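Local coordinates for diaminopimelate decarboxylase (Psychromonas ingrahamii, PDB 4XG1), which probably catalyses the pyridoxal 5'-phosphate-dependent decarboxylation of meso-2,6-diaminopimelate to L-lysine, the closing step of lysine biosynthesis, at residues P53-Y58 with P97-F102; S77-V82 with M88-A93. All coordinates share one frame; numbering follows the deposited sequence.

Contact 1 (P53-Y58 with P97-F102); sequences PHLICY and PKKIVF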
loop_
_atom_site.group_PDB
_atom_site.type_symbol
_atom_site.label_atom_id
_atom_site.label_comp_id
_atom_site.label_asym_id
_atom_site.label_seq_id
_atom_site.Cartn_x
_atom_site.Cartn_y
_atom_site.Cartn_z
ATOM N N PRO B 53 -32.065 16.943 -11.904
ATOM C CA PRO B 53 -31.489 17.178 -10.568
ATOM C C PRO B 53 -30.433 16.147 -10.173
ATOM O O PRO B 53 -30.748 14.970 -9.968
ATOM C CB PRO B 53 -32.691 17.082 -9.613
ATOM C CG PRO B 53 -33.887 17.207 -10.469
ATOM C CD PRO B 53 -33.521 16.813 -11.873
ATOM N N HIS B 54 -29.194 16.605 -10.046
ATOM C CA HIS B 54 -28.076 15.730 -9.762
ATOM C C HIS B 54 -27.027 16.350 -8.873
ATOM O O HIS B 54 -26.932 17.573 -8.730
ATOM C CB HIS B 54 -27.415 15.342 -11.054
ATOM C CG HIS B 54 -26.674 16.459 -11.704
ATOM N ND1 HIS B 54 -27.305 17.532 -12.280
ATOM C CD2 HIS B 54 -25.350 16.663 -11.879
ATOM C CE1 HIS B 54 -26.399 18.356 -12.776
ATOM N NE2 HIS B 54 -25.203 17.842 -12.560
ATOM N N LEU B 55 -26.243 15.475 -8.248
ATOM C CA LEU B 55 -24.987 15.880 -7.646
ATOM C C LEU B 55 -23.859 14.929 -8.035
ATOM O O LEU B 55 -24.015 13.713 -8.026
ATOM C CB LEU B 55 -25.117 15.967 -6.134
ATOM C CG LEU B 55 -23.870 16.457 -5.421
ATOM C CD1 LEU B 55 -23.472 17.837 -5.898
ATOM C CD2 LEU B 55 -24.101 16.461 -3.931
ATOM N N ILE B 56 -22.725 15.510 -8.382
ATOM C CA ILE B 56 -21.529 14.728 -8.598
ATOM C C ILE B 56 -20.626 14.771 -7.398
ATOM O O ILE B 56 -20.032 15.799 -7.069
ATOM C CB ILE B 56 -20.852 15.163 -9.860
ATOM C CG1 ILE B 56 -21.871 14.920 -10.952
ATOM C CG2 ILE B 56 -19.549 14.407 -10.041
ATOM C CD1 ILE B 56 -21.300 14.898 -12.334
ATOM N N CYS B 57 -20.608 13.638 -6.702
ATOM C CA CYS B 57 -19.828 13.436 -5.493
ATOM C C CYS B 57 -18.510 12.704 -5.809
ATOM O O CYS B 57 -18.440 11.505 -5.724
ATOM C CB CYS B 57 -20.622 12.617 -4.519
ATOM S SG CYS B 57 -21.984 13.545 -3.881
ATOM N N TYR B 58 -17.490 13.449 -6.197
ATOM C CA TYR B 58 -16.197 12.867 -6.501
ATOM C C TYR B 58 -15.751 11.931 -5.422
ATOM O O TYR B 58 -15.876 12.231 -4.216
ATOM C CB TYR B 58 -15.160 13.948 -6.698
ATOM C CG TYR B 58 -13.772 13.399 -6.767
ATOM C CD1 TYR B 58 -13.384 12.554 -7.786
ATOM C CD2 TYR B 58 -12.825 13.764 -5.818
ATOM C CE1 TYR B 58 -12.071 12.087 -7.870
ATOM C CE2 TYR B 58 -11.528 13.286 -5.881
ATOM C CZ TYR B 58 -11.159 12.452 -6.904
ATOM O OH TYR B 58 -9.891 12.023 -6.928
ATOM N N PRO B 97 -19.461 20.751 2.965
ATOM C CA PRO B 97 -19.795 19.515 3.669
ATOM C C PRO B 97 -21.240 19.117 3.479
ATOM O O PRO B 97 -21.598 18.012 3.824
ATOM C CB PRO B 97 -19.562 19.860 5.147
ATOM C CG PRO B 97 -18.930 21.199 5.185
ATOM C CD PRO B 97 -19.204 21.872 3.885
ATOM N N LYS B 98 -22.071 20.042 3.013
ATOM C CA LYS B 98 -23.455 19.726 2.741
ATOM C C LYS B 98 -23.549 18.864 1.509
ATOM O O LYS B 98 -24.573 18.269 1.289
ATOM C CB LYS B 98 -24.309 20.996 2.514
ATOM C CG LYS B 98 -24.683 21.787 3.770
ATOM C CD LYS B 98 -25.436 23.092 3.404
ATOM C CE LYS B 98 -24.694 24.415 3.637
ATOM N NZ LYS B 98 -24.941 24.999 4.995
ATOM N N LYS B 99 -22.509 18.854 0.682
ATOM C CA LYS B 99 -22.481 18.064 -0.533
ATOM C C LYS B 99 -21.621 16.813 -0.393
ATOM O O LYS B 99 -21.095 16.282 -1.379
ATOM C CB LYS B 99 -21.973 18.886 -1.673
ATOM C CG LYS B 99 -22.812 20.108 -1.919
ATOM C CD LYS B 99 -22.465 20.732 -3.273
ATOM C CE LYS B 99 -23.043 22.107 -3.388
ATOM N NZ LYS B 99 -22.636 22.673 -4.700
ATOM N N ILE B 100 -21.506 16.342 0.834
ATOM C CA ILE B 100 -20.669 15.195 1.122
ATOM C C ILE B 100 -21.552 14.022 1.479
ATOM O O ILE B 100 -22.347 14.111 2.424
ATOM C CB ILE B 100 -19.751 15.446 2.326
ATOM C CG1 ILE B 100 -18.596 16.337 1.893
ATOM C CG2 ILE B 100 -19.186 14.136 2.869
ATOM C CD1 ILE B 100 -17.636 16.652 3.017
ATOM N N VAL B 101 -21.357 12.910 0.786
ATOM C CA VAL B 101 -21.896 11.644 1.280
ATOM C C VAL B 101 -20.761 10.766 1.772
ATOM O O VAL B 101 -19.658 10.819 1.259
ATOM C CB VAL B 101 -22.785 10.944 0.231
ATOM C CG1 VAL B 101 -23.741 11.969 -0.381
ATOM C CG2 VAL B 101 -21.968 10.315 -0.881
ATOM N N PHE B 102 -21.030 10.018 2.817
ATOM C CA PHE B 102 -20.073 9.187 3.517
ATOM C C PHE B 102 -20.388 7.687 3.358
ATOM O O PHE B 102 -21.265 7.186 3.984
ATOM C CB PHE B 102 -20.113 9.621 4.964
ATOM C CG PHE B 102 -19.068 9.057 5.863
ATOM C CD1 PHE B 102 -18.029 8.284 5.441
ATOM C CD2 PHE B 102 -19.133 9.366 7.169
ATOM C CE1 PHE B 102 -17.106 7.815 6.308
ATOM C CE2 PHE B 102 -18.228 8.885 8.050
ATOM C CZ PHE B 102 -17.193 8.095 7.608
#
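On the inner side of the wall of the TIM-type parallel beta-barrel that makes up the pyridoxal-binding domain, Leu55 and Cys57 of strand 54-59 meet Lys99, just ahead of strand 100-102, and Val101 within it. Cys57 and Val101 are buried, Leu55 and Lys99 partly exposed. The two strands are not direct neighbours, and the nearest CA atoms, those of Cys57 and Ile100, are 6.9 Å apart; side chains of 54-59 reach across the face of the strand between them to side chains and one backbone carbonyl of 97-102. Leu55 and Lys99 cross at about a right angle. With its CG swung anti to the backbone N (chi1 -177°), Leu55 offers both methyl branches to the lysine: CD2 packs on Lys99 CB at 3.9 Å, and CD1 meets Lys99 CD at 4.0 Å. Of the Lys99 side chain it is the aliphatic part that touches Leu55; beyond CG the chain is extended and carries NZ away to a hydrogen bond with Gly76 O. Cys57 SG approaches the backbone of Lys99, 3.8 Å from its O, and the side chain of Val101, 4.2 Å from CG1, an apolar touch. The whole contact is small, burying 173 Å² in all. Strand 78-81 fills the position between the two strands, pairing with Ile56 on one side and with Lys99 and Val101 on the other, and its Asp80 touches both Cys57 and Val101. Strand 270-273 flanks 54-59 on its other edge, where Ile272 packs against Leu55 and Cys57, while Ile56 points the opposite way, onto helix 35-49.

Contact 2 (S77-V82 with M88-A93); sequences SGFDIV and MRVIQA. With LLP ((2S)-2-amino-6-[[3-hydroxy-2-methyl-5-(phosphonooxymethyl)pyridin-4-yl]methylideneamino]hexanoic acid), chain T; SCN (thiocyanate ion), chain E.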
loop_
_atom_site.group_PDB
_atom_site.type_symbol
_atom_site.label_atom_id
_atom_site.label_comp_id
_atom_site.label_asym_id
_atom_site.label_seq_id
_atom_site.Cartn_x
_atom_site.Cartn_y
_atom_site.Cartn_z
ATOM N N SER B 77 -18.538 20.863 -7.030
ATOM C CA SER B 77 -18.675 19.451 -6.778
ATOM C C SER B 77 -19.007 19.042 -5.375
ATOM O O SER B 77 -18.697 19.711 -4.394
ATOM C CB SER B 77 -17.389 18.726 -7.141
ATOM O OG SER B 77 -17.542 17.315 -6.997
ATOM N N GLY B 78 -19.680 17.906 -5.291
ATOM C CA GLY B 78 -19.838 17.195 -4.026
ATOM C C GLY B 78 -18.703 16.168 -3.926
ATOM O O GLY B 78 -17.877 16.042 -4.835
ATOM N N PHE B 79 -18.681 15.454 -2.801
ATOM C CA PHE B 79 -17.622 14.517 -2.501
ATOM C C PHE B 79 -18.167 13.291 -1.837
ATOM O O PHE B 79 -19.065 13.378 -1.002
ATOM C CB PHE B 79 -16.614 15.172 -1.591
ATOM C CG PHE B 79 -15.924 16.329 -2.237
ATOM C CD1 PHE B 79 -14.816 16.129 -3.042
ATOM C CD2 PHE B 79 -16.413 17.632 -2.074
ATOM C CE1 PHE B 79 -14.201 17.197 -3.684
ATOM C CE2 PHE B 79 -15.820 18.696 -2.716
ATOM C CZ PHE B 79 -14.707 18.486 -3.522
ATOM N N ASP B 80 -17.641 12.146 -2.234
ATOM C CA ASP B 80 -17.941 10.884 -1.568
ATOM C C ASP B 80 -16.694 10.515 -0.753
ATOM O O ASP B 80 -15.600 10.465 -1.302
ATOM C CB ASP B 80 -18.258 9.835 -2.634
ATOM C CG ASP B 80 -18.464 8.457 -2.062
ATOM O OD1 ASP B 80 -19.031 8.341 -0.944
ATOM O OD2 ASP B 80 -18.056 7.479 -2.758
ATOM N N ILE B 81 -16.873 10.278 0.531
ATOM C CA ILE B 81 -15.786 10.064 1.427
ATOM C C ILE B 81 -15.974 8.747 2.122
ATOM O O ILE B 81 -17.098 8.236 2.196
ATOM C CB ILE B 81 -15.680 11.147 2.531
ATOM C CG1 ILE B 81 -16.827 11.039 3.536
ATOM C CG2 ILE B 81 -15.593 12.541 1.920
ATOM C CD1 ILE B 81 -16.720 12.025 4.670
ATOM N N VAL B 82 -14.875 8.197 2.655
ATOM C CA VAL B 82 -14.917 6.947 3.402
ATOM C C VAL B 82 -14.276 6.991 4.761
ATOM O O VAL B 82 -14.183 5.952 5.421
ATOM C CB VAL B 82 -14.273 5.784 2.610
ATOM C CG1 VAL B 82 -15.054 5.564 1.317
ATOM C CG2 VAL B 82 -12.814 6.084 2.297
ATOM N N MET B 88 -11.967 15.577 6.630
ATOM C CA MET B 88 -11.099 16.735 6.944
ATOM C C MET B 88 -10.344 17.220 5.731
ATOM O O MET B 88 -10.126 18.411 5.577
ATOM C CB MET B 88 -10.139 16.400 8.086
ATOM C CG MET B 88 -10.857 16.078 9.411
ATOM S SD MET B 88 -12.088 17.353 9.829
ATOM C CE MET B 88 -13.411 16.374 10.527
ATOM N N ARG B 89 -9.952 16.311 4.861
ATOM C CA ARG B 89 -9.294 16.712 3.632
ATOM C C ARG B 89 -10.219 17.591 2.810
ATOM O O ARG B 89 -9.838 18.649 2.337
ATOM C CB ARG B 89 -8.890 15.496 2.783
ATOM C CG ARG B 89 -7.556 14.880 3.158
ATOM C CD ARG B 89 -7.204 13.689 2.271
ATOM N NE ARG B 89 -5.824 13.276 2.443
ATOM C CZ ARG B 89 -4.772 13.929 1.958
ATOM N NH1 ARG B 89 -4.911 15.023 1.196
ATOM N NH2 ARG B 89 -3.542 13.509 2.216
ATOM N N VAL B 90 -11.459 17.152 2.658
ATOM C CA VAL B 90 -12.416 17.909 1.871
ATOM C C VAL B 90 -12.732 19.297 2.456
ATOM O O VAL B 90 -12.810 20.275 1.735
ATOM C CB VAL B 90 -13.712 17.129 1.709
ATOM C CG1 VAL B 90 -14.833 18.061 1.229
ATOM C CG2 VAL B 90 -13.510 16.016 0.700
ATOM N N ILE B 91 -12.903 19.372 3.759
ATOM C CA ILE B 91 -13.108 20.652 4.391
ATOM C C ILE B 91 -11.904 21.526 4.220
ATOM O O ILE B 91 -12.020 22.702 3.852
ATOM C CB ILE B 91 -13.391 20.503 5.874
ATOM C CG1 ILE B 91 -14.801 19.914 6.068
ATOM C CG2 ILE B 91 -13.308 21.863 6.559
ATOM C CD1 ILE B 91 -15.048 19.350 7.455
ATOM N N GLN B 92 -10.733 20.951 4.457
ATOM C CA GLN B 92 -9.501 21.685 4.300
ATOM C C GLN B 92 -9.440 22.306 2.909
ATOM O O GLN B 92 -9.002 23.419 2.764
ATOM C CB GLN B 92 -8.301 20.752 4.544
ATOM C CG GLN B 92 -7.022 21.510 4.781
ATOM C CD GLN B 92 -7.057 22.372 6.008
ATOM O OE1 GLN B 92 -6.729 23.558 5.937
ATOM N NE2 GLN B 92 -7.456 21.804 7.133
ATOM N N ALA B 93 -9.809 21.545 1.883
ATOM C CA ALA B 93 -9.706 22.007 0.508
ATOM C C ALA B 93 -10.811 22.972 0.111
ATOM O O ALA B 93 -10.842 23.434 -1.028
ATOM C CB ALA B 93 -9.695 20.824 -0.437
HETATM N N1 LLP T . -18.156 4.709 -4.362
HETATM C C2 LLP T . -17.870 3.687 -3.547
HETATM C "C2'" LLP T . -18.822 3.353 -2.426
HETATM C C3 LLP T . -16.613 2.949 -3.773
HETATM O O3 LLP T . -16.293 1.890 -2.995
HETATM C C4 LLP T . -15.741 3.338 -4.887
HETATM C "C4'" LLP T . -14.465 2.631 -5.220
HETATM C C5 LLP T . -16.168 4.482 -5.718
HETATM C C6 LLP T . -17.357 5.116 -5.386
HETATM C "C5'" LLP T . -15.355 4.997 -6.874
HETATM O OP4 LLP T . -15.164 4.058 -7.857
HETATM P P LLP T . -14.404 4.361 -9.235
HETATM O OP1 LLP T . -13.134 5.078 -8.802
HETATM O OP2 LLP T . -14.267 3.018 -9.990
HETATM O OP3 LLP T . -15.371 5.144 -10.144
HETATM N N LLP T . -7.703 0.331 -5.650
HETATM C CA LLP T . -8.512 -0.142 -6.846
HETATM C CB LLP T . -9.789 0.676 -7.006
HETATM C CG LLP T . -11.047 0.083 -6.400
HETATM C CD LLP T . -11.814 1.085 -5.566
HETATM C CE LLP T . -13.181 0.505 -5.160
HETATM N NZ LLP T . -14.157 1.404 -4.510
HETATM C C LLP T . -7.696 0.075 -8.097
HETATM O O LLP T . -6.620 0.647 -8.066
HETATM O OXT LLP T . -8.076 -0.291 -9.197
HETATM S S SCN E . -4.354 9.576 0.956
HETATM C C SCN E . -4.160 10.093 2.353
HETATM N N SCN E . -4.029 10.484 3.435
#
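Strand 78-81 and the helix 84-92 that follows it approach most closely at Phe79 and Val90, whose CA atoms are 7.6 Å apart. Val90 brings both methyls to the Phe79 ring from the same side: CG1 comes in obliquely to 3.7 Å from Phe79 CD2, whereas CG2 makes an off-centre CH-pi contact, 4.2 Å from the Phe79 ring centroid and 29° off the normal. The first torsion of Val90 (164°) sets CG1 anti to the backbone N and turns CG2 toward Ile81 as well, whose own CG2 lies at 4.2 Å. One residue earlier in the helix, Arg89 presents the edge of its guanidinium to the nitrogen of a thiocyanate, through weak hydrogen bonds from NE and from NH2, the latter 3.3 Å from SCN N. Its NH1 also forms a salt bridge to Glu416 of the second subunit; with a leucine here, that carboxylate would probably be left without its cationic mate at the dimer interface. Strand 78-81 thus separates two chemistries. Phe79 and Ile81 give Val90 an apolar seat, while Asp80 points the other way, into the cofactor pocket, its OD1 hydrogen-bonded to Ser103. With OD2 3.2 Å from LLP N1 and the Glu274 carboxylate close by, Asp80 would probably polarise the pyridine ring.

Overall arrangement
From the N terminus, the chain enters the barrel wall along strand 54-59, passes through helix 66-74, and returns as strand 78-81. Contact 2 then closes a short loop, folding helix 84-92 back on the strand just left, before strand 100-102 completes the beta-alpha-beta crossover and closes the longer loop of contact 1. Contact 2 is therefore nested inside contact 1. Their centres are 9 Å apart; strand 78-81, which belongs to contact 2, lies between the two strands joined by contact 1 and pairs with both, and Asp80 N probably donates a hydrogen bond to Tyr58 O, at 2.7 Å. Contact 1 ties alternate strands together within the barrel; contact 2 fastens a surrounding helix to the outer face of the same sheet.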